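Vinylacetyl-CoA Delta-isomerase (Nitrosopumilus maritimus SCM1, PDB 6VJR) probably dehydrates 4-hydroxybutyryl-CoA and isomerises vinylacetyl-CoA, as a flavoprotein that carries FAD, a [4Fe-4S] cluster and an iron ion. Local coordinates at residues V67-E75 and F98-N108; S237-D245 and L391-H399. All coordinates share one frame; numbering follows the deposited sequence. Where two conformers were deposited one is given.

Contact 1: residues V67-E75 and F98-N108; sequences VNRFLHIAE and FQRCVGMDAMN. With SF4 (iron/sulfur cluster), chain E.
Phe-70 lies flat beneath the aliphatic chain of Arg-100: CB of Arg-100 is 3.8 Å from the centroid of the Phe-70 ring and 11° off its normal, a CH-pi contact over the face. The rim of the Phe-70 ring reaches two cluster-side residues. CZ of Phe-70 comes within 3.8 Å of CE1 of Phe-98, the two side chains crossing at about a right angle, and SG of Cys-101 sits at the ring edge. SD of Met-104 meets the same ring obliquely, a Met-aromatic contact. Beyond the ring, the extended Arg-100 chain carries its guanidinium over the Asn-68 amide, stacked with planes 26° apart; its NH1 is hydrogen-bonded to OG1 of Thr-45 in helix 36-51. With CG anti to the backbone N (chi1 -170°), Asn-68 turns OD1 back to accept from Phe-70 N at 2.9 Å, in the carbonyl plane, closing an Asx turn that holds the start of the 3-10 segment 69-71. Farther along, the Asn-108 amide uses both its ends: OD1 takes Ala-74 N at 2.8 Å, while ND2 gives to His-72 O at 3.1 Å and to Met-104 O in its own helix at 2.9 Å. Three nearly straight bonds thus fix the rotation of this buried amide. Toward the cofactor, Cys-101 SG binds FE4 of the cluster at 2.4 Å, and sulfide S1 lies 3.3 Å above the centre of the Phe-98 ring. The loop after strand 66-68 therefore packs behind one wall of the [4Fe-4S] site, whose ligands include Cys-97 and Cys-101, the latter carried by helix 101-121.

Contact 2: residues S237-D245 and L391-H399; sequences SMEEGDIDD and LPSEKDFRH. With NA (sodium ion), chain K; NA (sodium ion), chain L; SO4 (sulfate ion), chain H.
Backbones of 237-245 and 391-399 come closest at Ile-243 and Glu-394, whose CA atoms are 6.3 Å apart, where a sodium-binding loop meets the N-terminal end of short helix 394-397. Ser-393 is the N-cap of that helix, its OG accepting from Asp-396 N. Asp-244 adds to this end from across the contact: OD2 accepts from Glu-394 N at 2.9 Å, on the syn side of the carboxylate. Asp-244 also forms salt bridges to Arg-426 through its OD1 and to Arg-230 of the second subunit through its OD2, which would probably favour its charged form. The return bond comes from Glu-394, whose chain, CG anti to the backbone N (chi1 -178°) and extended beyond, brings OE1 within 3.0 Å of Ile-243 N, which approaches from above the carboxylate plane. Its other oxygen, OE2, is gripped side-on by NE and NH1 of Arg-398, the salt bridge to NH1 measuring 3.0 Å. CD1 of Ile-243 packs 3.6 Å from NH1 of Arg-398. Without the Glu-394 carboxylate, as with an alanine in its place, Ile-243 N would probably lose this acceptor and Arg-398 its salt-bridge mate. Lacking a CB, which would clash, Gly-241 (phi 97°, psi 147°, angles that call for glycine) lets OE1 of Glu-394 come within 3.4 Å of its CA. NZ of Lys-395 is linked through water 1 to OE2 of Glu-239, which also pairs with Arg-230 of the second subunit. Arg-236 O, Glu-239 O and waters 2 and 5 complete one sodium site, in which Gly-241 O binds the ion at 2.2 Å and Asp-245 OD1 at 2.4 Å.

Contact 1 and contact 2 lie in series along the chain, with centres 37 Å apart and nearest atoms about 13 Å apart, so neither touches the other. Contact 1 is buried, about 11 Å from the chain centre, and joins two segments of the N-terminal half of the chain at the iron-sulfur site; the side chain of Cys-101 is about 7 Å from the iron(III) ion, and Val-102 touches FAD. Contact 2, about 30 Å from the centre, instead ties the N-terminal half to the C-terminal one beside the second subunit. There the Pro-392 side chain is about 12 Å from a bound FAD and about 10 Å from Gly-386, which binds FAD.

Contact 1: residues V67-E75 and F98-N108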
# COMPACT_ATOMS: atom_id res chain seq x y z
N VAL A 67 -42.22 9.32 -8.40
CA VAL A 67 -41.21 9.91 -9.27
C VAL A 67 -39.99 9.01 -9.37
O VAL A 67 -39.70 8.21 -8.50
CB VAL A 67 -40.77 11.32 -8.82
CG1 VAL A 67 -41.98 12.25 -8.67
CG2 VAL A 67 -40.01 11.30 -7.51
N ASN A 68 -39.27 9.13 -10.47
CA ASN A 68 -37.98 8.47 -10.58
C ASN A 68 -37.10 8.93 -9.41
O ASN A 68 -37.04 10.11 -9.11
CB ASN A 68 -37.35 8.74 -11.94
CG ASN A 68 -36.14 7.88 -12.18
OD1 ASN A 68 -35.08 8.12 -11.60
ND2 ASN A 68 -36.29 6.87 -13.02
N ARG A 69 -36.40 7.99 -8.77
CA ARG A 69 -35.57 8.32 -7.60
C ARG A 69 -34.48 9.33 -7.93
O ARG A 69 -34.10 10.11 -7.07
CB ARG A 69 -35.02 7.07 -6.90
CG ARG A 69 -34.24 7.38 -5.64
CD ARG A 69 -33.92 6.12 -4.90
NE ARG A 69 -35.05 5.27 -4.54
CZ ARG A 69 -35.94 5.50 -3.59
NH1 ARG A 69 -36.86 4.58 -3.35
NH2 ARG A 69 -35.91 6.59 -2.84
N PHE A 70 -34.04 9.42 -9.18
CA PHE A 70 -33.08 10.46 -9.56
C PHE A 70 -33.65 11.87 -9.48
O PHE A 70 -32.88 12.83 -9.43
CB PHE A 70 -32.51 10.22 -10.96
CG PHE A 70 -31.52 9.08 -11.02
CD1 PHE A 70 -30.25 9.25 -10.49
CD2 PHE A 70 -31.85 7.86 -11.56
CE1 PHE A 70 -29.32 8.22 -10.57
CE2 PHE A 70 -30.92 6.84 -11.62
CZ PHE A 70 -29.65 7.02 -11.16
N LEU A 71 -34.98 12.02 -9.39
CA LEU A 71 -35.60 13.34 -9.31
C LEU A 71 -36.13 13.64 -7.91
O LEU A 71 -36.83 14.66 -7.70
CB LEU A 71 -36.75 13.38 -10.33
CG LEU A 71 -36.35 13.33 -11.81
CD1 LEU A 71 -37.56 13.06 -12.71
CD2 LEU A 71 -35.67 14.62 -12.16
N HIS A 72 -35.89 12.72 -6.99
CA HIS A 72 -36.44 12.80 -5.65
C HIS A 72 -35.54 13.57 -4.69
O HIS A 72 -34.34 13.31 -4.62
CB HIS A 72 -36.73 11.40 -5.12
CG HIS A 72 -37.31 11.38 -3.76
ND1 HIS A 72 -38.55 11.90 -3.46
CD2 HIS A 72 -36.92 10.73 -2.66
CE1 HIS A 72 -38.81 11.64 -2.17
NE2 HIS A 72 -37.85 10.89 -1.68
N ILE A 73 -36.15 14.49 -3.94
CA ILE A 73 -35.49 15.26 -2.90
C ILE A 73 -35.63 14.43 -1.61
O ILE A 73 -36.73 14.15 -1.12
CB ILE A 73 -36.07 16.66 -2.74
CG1 ILE A 73 -36.05 17.51 -4.04
CG2 ILE A 73 -35.40 17.36 -1.59
CD1 ILE A 73 -34.71 17.81 -4.62
N ALA A 74 -34.49 13.96 -1.12
CA ALA A 74 -34.45 12.94 -0.06
C ALA A 74 -35.09 13.46 1.21
O ALA A 74 -34.75 14.53 1.68
CB ALA A 74 -33.01 12.55 0.19
N GLU A 75 -36.02 12.67 1.76
CA GLU A 75 -36.87 13.07 2.86
C GLU A 75 -36.47 12.38 4.17
O GLU A 75 -37.10 12.65 5.19
CB GLU A 75 -38.36 12.79 2.60
CG GLU A 75 -38.86 13.37 1.28
CD GLU A 75 -40.35 13.23 0.96
OE1 GLU A 75 -41.10 12.68 1.80
OE2 GLU A 75 -40.74 13.68 -0.17
N PHE A 98 -23.98 5.93 -15.77
CA PHE A 98 -25.35 6.05 -16.25
C PHE A 98 -25.84 7.50 -16.04
O PHE A 98 -27.01 7.77 -16.16
CB PHE A 98 -26.25 4.95 -15.64
CG PHE A 98 -25.99 4.73 -14.16
CD1 PHE A 98 -26.56 5.57 -13.21
CD2 PHE A 98 -25.03 3.78 -13.72
CE1 PHE A 98 -26.30 5.37 -11.85
CE2 PHE A 98 -24.78 3.62 -12.37
CZ PHE A 98 -25.42 4.41 -11.43
N GLN A 99 -24.95 8.38 -15.58
CA GLN A 99 -25.02 9.82 -15.80
C GLN A 99 -25.97 10.61 -14.90
O GLN A 99 -25.74 11.80 -14.71
CB GLN A 99 -25.35 10.09 -17.26
CG GLN A 99 -24.26 9.62 -18.20
CD GLN A 99 -24.75 9.13 -19.54
OE1 GLN A 99 -25.24 9.92 -20.36
NE2 GLN A 99 -24.59 7.83 -19.78
N ARG A 100 -27.07 10.04 -14.42
CA ARG A 100 -28.16 10.86 -13.88
C ARG A 100 -27.95 11.24 -12.38
O ARG A 100 -28.73 12.02 -11.80
CB ARG A 100 -29.38 9.96 -14.09
CG ARG A 100 -30.68 10.67 -14.41
CD ARG A 100 -31.78 9.78 -14.94
NE ARG A 100 -33.04 10.46 -14.69
CZ ARG A 100 -34.21 9.94 -14.87
NH1 ARG A 100 -34.32 8.69 -15.24
NH2 ARG A 100 -35.30 10.69 -14.66
N CYS A 101 -26.90 10.69 -11.75
CA CYS A 101 -26.59 10.96 -10.34
C CYS A 101 -26.26 12.44 -10.17
O CYS A 101 -26.54 13.01 -9.13
CB CYS A 101 -25.41 10.13 -9.81
SG CYS A 101 -25.60 8.36 -10.17
N VAL A 102 -25.54 13.06 -11.13
CA VAL A 102 -25.06 14.43 -10.94
C VAL A 102 -26.22 15.39 -10.70
O VAL A 102 -26.23 16.23 -9.77
CB VAL A 102 -24.21 14.89 -12.14
CG1 VAL A 102 -23.44 16.13 -11.76
CG2 VAL A 102 -23.26 13.82 -12.61
N GLY A 103 -27.26 15.24 -11.53
CA GLY A 103 -28.44 16.10 -11.41
C GLY A 103 -29.20 15.87 -10.11
O GLY A 103 -29.73 16.81 -9.50
N MET A 104 -29.27 14.60 -9.68
CA MET A 104 -29.91 14.26 -8.42
C MET A 104 -29.22 14.94 -7.24
O MET A 104 -29.86 15.61 -6.43
CB MET A 104 -29.92 12.75 -8.23
CG MET A 104 -30.52 12.26 -6.95
SD MET A 104 -30.40 10.46 -6.81
CE MET A 104 -28.64 10.27 -6.58
N ASP A 105 -27.87 14.89 -7.24
CA ASP A 105 -27.08 15.51 -6.17
C ASP A 105 -27.17 17.04 -6.24
O ASP A 105 -27.22 17.73 -5.21
CB ASP A 105 -25.69 14.90 -6.24
CG ASP A 105 -25.62 13.40 -5.91
OD1 ASP A 105 -26.50 12.91 -5.13
OD2 ASP A 105 -24.66 12.72 -6.35
N ALA A 106 -27.15 17.59 -7.46
CA ALA A 106 -27.33 19.02 -7.66
C ALA A 106 -28.67 19.48 -7.08
O ALA A 106 -28.70 20.48 -6.35
CB ALA A 106 -27.23 19.37 -9.14
N MET A 107 -29.74 18.75 -7.37
CA MET A 107 -31.08 19.17 -6.93
C MET A 107 -31.19 19.11 -5.41
O MET A 107 -31.78 19.99 -4.77
CB MET A 107 -32.19 18.37 -7.62
CG MET A 107 -32.22 18.78 -9.09
SD MET A 107 -33.78 18.58 -9.92
CE MET A 107 -33.65 16.80 -9.89
N ASN A 108 -30.66 18.03 -4.84
CA ASN A 108 -30.70 17.85 -3.40
C ASN A 108 -29.94 19.00 -2.71
O ASN A 108 -30.39 19.55 -1.73
CB ASN A 108 -30.27 16.44 -3.02
CG ASN A 108 -31.44 15.48 -3.10
OD1 ASN A 108 -32.15 15.24 -2.12
ND2 ASN A 108 -31.69 14.93 -4.27
FE1 SF4 E . -21.02 9.75 -11.19
FE2 SF4 E . -21.07 7.00 -11.21
FE3 SF4 E . -21.81 8.32 -13.33
FE4 SF4 E . -23.45 8.21 -11.21
S1 SF4 E . -22.91 6.51 -12.57
S2 SF4 E . -22.91 10.13 -12.46
S3 SF4 E . -21.87 8.36 -9.51
S4 SF4 E . -19.73 8.42 -12.41

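Contact 2: residues S237-D245 and L391-H399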
# COMPACT_ATOMS: atom_id res chain seq x y z
N SER A 237 -16.51 1.88 -31.17
CA SER A 237 -17.96 1.94 -31.25
C SER A 237 -18.44 2.11 -32.69
O SER A 237 -19.53 1.67 -33.02
CB SER A 237 -18.51 3.06 -30.39
OG SER A 237 -18.09 4.33 -30.88
N MET A 238 -17.67 2.84 -33.50
CA MET A 238 -18.01 3.19 -34.86
C MET A 238 -17.59 2.12 -35.87
O MET A 238 -17.92 2.25 -37.04
CB MET A 238 -17.37 4.54 -35.22
CG MET A 238 -17.90 5.64 -34.33
SD MET A 238 -16.96 7.17 -34.30
CE MET A 238 -17.10 7.70 -36.01
N GLU A 239 -16.82 1.13 -35.42
CA GLU A 239 -16.42 0.01 -36.26
C GLU A 239 -17.53 -1.03 -36.25
O GLU A 239 -18.21 -1.20 -35.25
CB GLU A 239 -15.17 -0.71 -35.74
CG GLU A 239 -13.94 0.15 -35.49
CD GLU A 239 -12.89 -0.56 -34.61
OE1 GLU A 239 -11.86 0.12 -34.30
OE2 GLU A 239 -13.10 -1.79 -34.24
N GLU A 240 -17.70 -1.71 -37.38
CA GLU A 240 -18.60 -2.84 -37.44
C GLU A 240 -18.04 -3.91 -36.52
O GLU A 240 -16.82 -4.06 -36.34
CB GLU A 240 -18.76 -3.41 -38.85
CG GLU A 240 -19.32 -2.38 -39.82
CD GLU A 240 -20.82 -2.47 -40.04
OE1 GLU A 240 -21.56 -2.46 -39.04
OE2 GLU A 240 -21.23 -2.58 -41.23
N GLY A 241 -18.97 -4.60 -35.89
CA GLY A 241 -18.66 -5.65 -34.94
C GLY A 241 -18.73 -5.08 -33.53
O GLY A 241 -18.37 -3.93 -33.29
N ASP A 242 -19.14 -5.93 -32.59
CA ASP A 242 -19.36 -5.50 -31.22
C ASP A 242 -18.37 -6.11 -30.22
O ASP A 242 -18.33 -5.67 -29.09
CB ASP A 242 -20.79 -5.80 -30.82
CG ASP A 242 -21.85 -4.94 -31.50
OD1 ASP A 242 -21.49 -3.85 -32.07
OD2 ASP A 242 -23.03 -5.35 -31.44
N ILE A 243 -17.60 -7.13 -30.60
CA ILE A 243 -16.73 -7.78 -29.64
C ILE A 243 -15.64 -6.84 -29.12
O ILE A 243 -15.44 -6.77 -27.92
CB ILE A 243 -16.17 -9.09 -30.20
CG1 ILE A 243 -17.27 -10.12 -30.45
CG2 ILE A 243 -15.06 -9.63 -29.32
CD1 ILE A 243 -16.76 -11.42 -31.03
N ASP A 244 -14.98 -6.09 -30.01
CA ASP A 244 -13.82 -5.31 -29.60
C ASP A 244 -14.21 -4.14 -28.69
O ASP A 244 -13.39 -3.63 -27.95
CB ASP A 244 -12.98 -4.90 -30.79
CG ASP A 244 -12.36 -6.06 -31.55
OD1 ASP A 244 -12.35 -7.16 -30.97
OD2 ASP A 244 -11.92 -5.85 -32.72
N ASP A 245 -15.48 -3.75 -28.68
CA ASP A 245 -15.98 -2.73 -27.78
C ASP A 245 -15.96 -3.15 -26.29
O ASP A 245 -15.98 -2.27 -25.39
CB ASP A 245 -17.45 -2.37 -28.05
CG ASP A 245 -17.86 -1.98 -29.47
OD1 ASP A 245 -17.21 -2.39 -30.45
OD2 ASP A 245 -18.85 -1.24 -29.63
N LEU A 391 -4.85 -9.34 -27.93
CA LEU A 391 -5.83 -10.08 -28.70
C LEU A 391 -6.05 -9.47 -30.10
O LEU A 391 -6.24 -8.25 -30.24
CB LEU A 391 -7.13 -9.94 -27.93
CG LEU A 391 -8.27 -10.84 -28.40
CD1 LEU A 391 -7.95 -12.32 -28.20
CD2 LEU A 391 -9.51 -10.46 -27.63
N PRO A 392 -6.05 -10.28 -31.17
CA PRO A 392 -6.41 -9.77 -32.50
C PRO A 392 -7.86 -9.28 -32.59
O PRO A 392 -8.70 -9.62 -31.74
CB PRO A 392 -6.15 -10.94 -33.41
CG PRO A 392 -5.09 -11.76 -32.66
CD PRO A 392 -5.52 -11.65 -31.21
N SER A 393 -8.12 -8.46 -33.61
CA SER A 393 -9.43 -7.87 -33.83
C SER A 393 -10.49 -8.91 -34.18
O SER A 393 -10.21 -10.00 -34.67
CB SER A 393 -9.35 -6.85 -34.97
OG SER A 393 -9.33 -7.47 -36.26
N GLU A 394 -11.75 -8.52 -33.95
CA GLU A 394 -12.88 -9.33 -34.40
C GLU A 394 -12.86 -9.54 -35.91
O GLU A 394 -13.22 -10.61 -36.38
CB GLU A 394 -14.19 -8.68 -33.98
CG GLU A 394 -15.39 -9.53 -34.38
CD GLU A 394 -16.75 -9.03 -33.97
OE1 GLU A 394 -16.84 -7.97 -33.33
OE2 GLU A 394 -17.73 -9.77 -34.26
N LYS A 395 -12.44 -8.55 -36.69
CA LYS A 395 -12.32 -8.71 -38.14
C LYS A 395 -11.37 -9.86 -38.49
O LYS A 395 -11.64 -10.60 -39.44
CB LYS A 395 -11.86 -7.41 -38.78
CG LYS A 395 -12.97 -6.36 -38.82
CD LYS A 395 -12.53 -5.07 -39.47
CE LYS A 395 -13.66 -4.18 -39.87
NZ LYS A 395 -14.43 -3.77 -38.72
N ASP A 396 -10.29 -10.03 -37.72
CA ASP A 396 -9.43 -11.19 -37.89
C ASP A 396 -10.11 -12.48 -37.45
O ASP A 396 -9.99 -13.49 -38.13
CB ASP A 396 -8.08 -10.89 -37.25
CG ASP A 396 -7.40 -9.71 -37.93
OD1 ASP A 396 -7.12 -9.84 -39.14
OD2 ASP A 396 -7.21 -8.67 -37.29
N PHE A 397 -10.82 -12.47 -36.33
CA PHE A 397 -11.56 -13.65 -35.86
C PHE A 397 -12.60 -14.15 -36.89
O PHE A 397 -12.87 -15.35 -36.97
CB PHE A 397 -12.25 -13.29 -34.54
CG PHE A 397 -12.92 -14.47 -33.88
CD1 PHE A 397 -12.15 -15.54 -33.47
CD2 PHE A 397 -14.29 -14.49 -33.66
CE1 PHE A 397 -12.76 -16.63 -32.86
CE2 PHE A 397 -14.89 -15.62 -33.10
CZ PHE A 397 -14.12 -16.66 -32.67
N ARG A 398 -13.18 -13.23 -37.67
CA ARG A 398 -14.24 -13.55 -38.62
C ARG A 398 -13.66 -13.83 -40.01
O ARG A 398 -14.38 -14.25 -40.92
CB ARG A 398 -15.26 -12.42 -38.74
CG ARG A 398 -15.94 -12.06 -37.45
CD ARG A 398 -16.74 -13.12 -36.84
NE ARG A 398 -17.49 -12.46 -35.76
CZ ARG A 398 -18.12 -13.15 -34.82
NH1 ARG A 398 -18.78 -12.52 -33.86
NH2 ARG A 398 -18.11 -14.47 -34.88
N HIS A 399 -12.33 -13.67 -40.16
CA HIS A 399 -11.68 -13.79 -41.45
C HIS A 399 -11.58 -15.27 -41.86
O HIS A 399 -11.31 -16.11 -41.04
CB HIS A 399 -10.28 -13.17 -41.37
CG HIS A 399 -9.60 -13.05 -42.68
ND1 HIS A 399 -8.90 -14.10 -43.24
CD2 HIS A 399 -9.52 -12.04 -43.56
CE1 HIS A 399 -8.45 -13.71 -44.43
NE2 HIS A 399 -8.80 -12.46 -44.64
NA NA K . -17.51 -1.93 -32.79
NA NA L . -21.43 0.23 -32.72
S SO4 H . -11.23 -1.05 -39.02
O1 SO4 H . -10.70 -1.43 -37.74
O2 SO4 H . -11.09 0.38 -39.18
O3 SO4 H . -12.63 -1.40 -39.07
O4 SO4 H . -10.52 -1.74 -40.08
O HOH W 1 -12.65 -3.32 -36.40
O HOH W 2 -15.44 -3.13 -33.60
O HOH W 3 -15.79 -1.21 -39.66
O HOH W 4 -20.06 -8.63 -33.47
O HOH W 5 -19.69 -1.39 -32.12
O HOH W 6 -23.17 -1.51 -31.83
O HOH W 7 -15.41 -5.78 -32.80
O HOH W 8 -12.61 -5.66 -35.42
O HOH W 9 -22.23 1.60 -30.78
O HOH W 10 -23.14 0.69 -33.72